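Local coordinates for alkaline phosphatase (Antarctic bacterium, PDB 2W5V), which probably hydrolyses phosphate monoesters at alkaline pH, using zinc and magnesium ions bound at its active site, at residues 30-38 with 366-374. The protein carries 1 engineered substitution. Numbering follows the deposited sequence.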
loop_
_atom_site.group_PDB
_atom_site.type_symbol
_atom_site.label_atom_id
_atom_site.label_comp_id
_atom_site.label_asym_id
_atom_site.label_seq_id
_atom_site.Cartn_x
_atom_site.Cartn_y
_atom_site.Cartn_z
ATOM N N GLN B 30 4.072 8.283 -24.806
ATOM C CA GLN B 30 3.975 7.238 -25.818
ATOM C C GLN B 30 4.595 5.932 -25.314
ATOM O O GLN B 30 5.801 5.715 -25.440
ATOM C CB GLN B 30 4.672 7.684 -27.102
ATOM C CG GLN B 30 4.287 6.891 -28.339
ATOM C CD GLN B 30 2.980 7.363 -28.947
ATOM O OE1 GLN B 30 2.663 8.551 -28.917
ATOM N NE2 GLN B 30 2.217 6.430 -29.507
ATOM N N LEU B 31 3.762 5.062 -24.749
ATOM C CA LEU B 31 4.237 3.818 -24.151
ATOM C C LEU B 31 4.383 2.697 -25.173
ATOM O O LEU B 31 3.763 2.722 -26.231
ATOM C CB LEU B 31 3.285 3.356 -23.047
ATOM C CG LEU B 31 3.002 4.323 -21.899
ATOM C CD1 LEU B 31 2.077 3.648 -20.898
ATOM C CD2 LEU B 31 4.300 4.757 -21.240
ATOM N N LYS B 32 5.200 1.708 -24.844
ATOM C CA LYS B 32 5.312 0.527 -25.682
ATOM C C LYS B 32 4.023 -0.277 -25.588
ATOM O O LYS B 32 3.264 -0.137 -24.632
ATOM C CB LYS B 32 6.493 -0.336 -25.245
ATOM C CG LYS B 32 7.808 0.409 -25.191
ATOM C CD LYS B 32 8.971 -0.526 -25.466
ATOM C CE LYS B 32 9.003 -1.684 -24.487
ATOM N NZ LYS B 32 10.107 -2.640 -24.797
ATOM N N THR B 33 3.792 -1.128 -26.579
ATOM C CA THR B 33 2.576 -1.926 -26.647
ATOM C C THR B 33 2.862 -3.398 -26.361
ATOM O O THR B 33 3.610 -4.037 -27.096
ATOM C CB THR B 33 1.938 -1.790 -28.036
ATOM O OG1 THR B 33 1.650 -0.407 -28.280
ATOM C CG2 THR B 33 0.645 -2.600 -28.123
ATOM N N PRO B 34 2.270 -3.943 -25.287
ATOM C CA PRO B 34 2.489 -5.362 -24.984
ATOM C C PRO B 34 1.736 -6.246 -25.961
ATOM O O PRO B 34 0.608 -5.916 -26.330
ATOM C CB PRO B 34 1.864 -5.540 -23.594
ATOM C CG PRO B 34 1.110 -4.278 -23.298
ATOM C CD PRO B 34 1.222 -3.339 -24.449
ATOM N N LYS B 35 2.346 -7.352 -26.364
ATOM C CA LYS B 35 1.656 -8.352 -27.172
ATOM C C LYS B 35 0.815 -9.260 -26.283
ATOM O O LYS B 35 -0.323 -9.604 -26.616
ATOM C CB LYS B 35 2.676 -9.181 -27.947
ATOM C CG LYS B 35 2.103 -10.411 -28.653
ATOM C CD LYS B 35 3.199 -11.141 -29.433
ATOM C CE LYS B 35 2.644 -12.312 -30.226
ATOM N NZ LYS B 35 3.643 -12.866 -31.183
ATOM N N ASN B 36 1.384 -9.632 -25.141
ATOM C CA ASN B 36 0.747 -10.530 -24.185
ATOM C C ASN B 36 0.459 -9.838 -22.860
ATOM O O ASN B 36 1.136 -8.881 -22.489
ATOM C CB ASN B 36 1.660 -11.724 -23.906
ATOM C CG ASN B 36 2.193 -12.362 -25.169
ATOM O OD1 ASN B 36 1.428 -12.798 -26.023
ATOM N ND2 ASN B 36 3.517 -12.440 -25.285
ATOM N N VAL B 37 -0.525 -10.353 -22.133
ATOM C CA VAL B 37 -0.853 -9.836 -20.813
ATOM C C VAL B 37 -1.068 -10.999 -19.843
ATOM O O VAL B 37 -1.776 -11.958 -20.154
ATOM C CB VAL B 37 -2.134 -8.998 -20.846
ATOM C CG1 VAL B 37 -2.471 -8.507 -19.445
ATOM C CG2 VAL B 37 -1.981 -7.826 -21.796
ATOM N N ILE B 38 -0.424 -10.926 -18.685
ATOM C CA ILE B 38 -0.680 -11.868 -17.607
ATOM C C ILE B 38 -1.190 -11.080 -16.408
ATOM O O ILE B 38 -0.514 -10.180 -15.918
ATOM C CB ILE B 38 0.591 -12.629 -17.213
ATOM C CG1 ILE B 38 1.145 -13.406 -18.418
ATOM C CG2 ILE B 38 0.299 -13.554 -16.040
ATOM C CD1 ILE B 38 2.567 -13.910 -18.220
ATOM N N LYS B 366 -7.452 0.183 -18.677
ATOM C CA LYS B 366 -6.018 0.329 -18.875
ATOM C C LYS B 366 -5.425 -0.828 -19.679
ATOM O O LYS B 366 -4.554 -0.609 -20.513
ATOM C CB LYS B 366 -5.300 0.494 -17.528
ATOM C CG LYS B 366 -5.660 1.807 -16.809
ATOM C CD LYS B 366 -5.010 1.856 -15.422
ATOM C CE LYS B 366 -5.237 3.210 -14.752
ATOM N NZ LYS B 366 -4.470 4.292 -15.438
ATOM N N ILE B 367 -5.880 -2.056 -19.432
ATOM C CA ILE B 367 -5.401 -3.190 -20.232
ATOM C C ILE B 367 -5.817 -2.998 -21.686
ATOM O O ILE B 367 -5.024 -3.178 -22.603
ATOM C CB ILE B 367 -5.936 -4.531 -19.729
ATOM C CG1 ILE B 367 -5.288 -4.897 -18.392
ATOM C CG2 ILE B 367 -5.667 -5.625 -20.754
ATOM C CD1 ILE B 367 -5.988 -6.059 -17.679
ATOM N N LEU B 368 -7.069 -2.610 -21.885
ATOM C CA LEU B 368 -7.563 -2.327 -23.227
ATOM C C LEU B 368 -6.717 -1.219 -23.885
ATOM O O LEU B 368 -6.281 -1.348 -25.033
ATOM C CB LEU B 368 -9.046 -1.947 -23.149
ATOM C CG LEU B 368 -9.919 -2.016 -24.389
ATOM C CD1 LEU B 368 -9.642 -3.293 -25.173
ATOM C CD2 LEU B 368 -11.386 -1.930 -23.982
ATOM N N LYS B 369 -6.449 -0.149 -23.139
ATOM C CA LYS B 369 -5.683 0.972 -23.672
ATOM C C LYS B 369 -4.271 0.592 -24.137
ATOM O O LYS B 369 -3.861 0.949 -25.237
ATOM C CB LYS B 369 -5.602 2.113 -22.652
ATOM C CG LYS B 369 -4.760 3.277 -23.131
ATOM C CD LYS B 369 -4.648 4.371 -22.085
ATOM C CE LYS B 369 -3.712 5.478 -22.564
ATOM N NZ LYS B 369 -3.647 6.609 -21.595
ATOM N N VAL B 370 -3.522 -0.122 -23.303
ATOM C CA VAL B 370 -2.133 -0.414 -23.647
ATOM C C VAL B 370 -1.978 -1.479 -24.739
ATOM O O VAL B 370 -1.037 -1.423 -25.523
ATOM C CB VAL B 370 -1.271 -0.765 -22.402
ATOM C CG1 VAL B 370 -1.379 0.352 -21.372
ATOM C CG2 VAL B 370 -1.692 -2.094 -21.801
ATOM N N THR B 371 -2.900 -2.436 -24.798
ATOM C CA THR B 371 -2.827 -3.490 -25.811
ATOM C C THR B 371 -3.322 -3.003 -27.167
ATOM O O THR B 371 -2.993 -3.589 -28.191
ATOM C CB THR B 371 -3.702 -4.690 -25.466
ATOM O OG1 THR B 371 -5.073 -4.270 -25.397
ATOM C CG2 THR B 371 -3.258 -5.333 -24.145
ATOM N N LYS B 372 -4.138 -1.954 -27.159
ATOM C CA LYS B 372 -4.729 -1.413 -28.392
ATOM C C LYS B 372 -5.655 -2.399 -29.108
ATOM O O LYS B 372 -5.918 -2.274 -30.310
ATOM C CB LYS B 372 -3.631 -0.858 -29.314
ATOM C CG LYS B 372 -2.735 0.135 -28.550
ATOM C CD LYS B 372 -1.658 0.793 -29.392
ATOM C CE LYS B 372 -0.851 1.752 -28.516
ATOM N NZ LYS B 372 0.187 2.497 -29.279
ATOM N N TRP B 373 -6.180 -3.365 -28.361
ATOM C CA TRP B 373 -7.165 -4.287 -28.919
ATOM C C TRP B 373 -8.439 -3.542 -29.331
ATOM O O TRP B 373 -8.799 -2.534 -28.715
ATOM C CB TRP B 373 -7.514 -5.380 -27.905
ATOM C CG TRP B 373 -6.373 -6.294 -27.595
ATOM C CD1 TRP B 373 -5.295 -6.559 -28.393
ATOM C CD2 TRP B 373 -6.210 -7.094 -26.419
ATOM N NE1 TRP B 373 -4.465 -7.464 -27.780
ATOM C CE2 TRP B 373 -5.004 -7.809 -26.566
ATOM C CE3 TRP B 373 -6.965 -7.277 -25.260
ATOM C CZ2 TRP B 373 -4.529 -8.686 -25.587
ATOM C CZ3 TRP B 373 -6.489 -8.150 -24.285
ATOM C CH2 TRP B 373 -5.283 -8.842 -24.458
ATOM N N ASN B 374 -9.107 -4.030 -30.377
ATOM C CA ASN B 374 -10.415 -3.494 -30.767
ATOM C C ASN B 374 -11.478 -3.834 -29.722
ATOM O O ASN B 374 -11.622 -4.990 -29.329
ATOM C CB ASN B 374 -10.864 -4.048 -32.123
ATOM C CG ASN B 374 -9.885 -3.732 -33.245
ATOM O OD1 ASN B 374 -9.353 -4.633 -33.885
ATOM N ND2 ASN B 374 -9.647 -2.454 -33.484
HETATM O O HOH W 1 0.602 0.903 -25.114
HETATM O O HOH W 2 1.122 0.092 -30.934
HETATM O O HOH W 3 -1.058 -5.786 -28.347
HETATM O O HOH W 4 -1.853 -8.372 -28.541
#
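Val37, at the start of strand 36-42, sets its CG2 methyl against the CG2 methyl of Thr371, 3.7 Å away, with the two side chains crossing at about a right angle. That same Val37 methyl also lies near Ile367 CG2 and, more obliquely, the Trp373 ring. Thr371 can offer its methyl because chi1 of 61° turns OG1 the other way, back over its own helix: Thr371 OG1 lies 3.0 Å from Ile367 O and 3.2 Å from Leu368 O, two acceptors within reach of its one proton. Thr371 OG1 also accepts from Trp373 N in a nearly straight bond (3.3 Å, 164°), an ST turn at the helix end, and it sits over one face of the indole, offset toward the rim. With an alanine here the Trp373 N-H would probably lose this acceptor, and a gap would open beside the Val37 methyl. This is the three-layer alpha/beta/alpha core of alkaline phosphatases: the C-terminal helix 362-371 packs on the central sheet, with Val370 and Ile367 also touching strand 294-299, next to strand 36-42. Pro34 crosses Val370 at about a right angle, ring CG to CG2 at 3.9 Å, while its CD rests on the Val370 carbonyl O, 3.2 Å off. Lys372, at positive phi just beyond the helix, runs extended across Thr33, its CE 3.3 Å from Thr33 OG1. A water joins that hydroxyl to Lys372 NZ. Three more waters bridge the segments: two join carbonyls, Lys32 with Val370 and Pro34 with Thr371, and the third accepts from the indole Trp373 NE1 (2.9 Å) at the ring edge and donates to Lys35 O. The Trp373 side chain also touches Ile114 and Ile117 of helix 114-120.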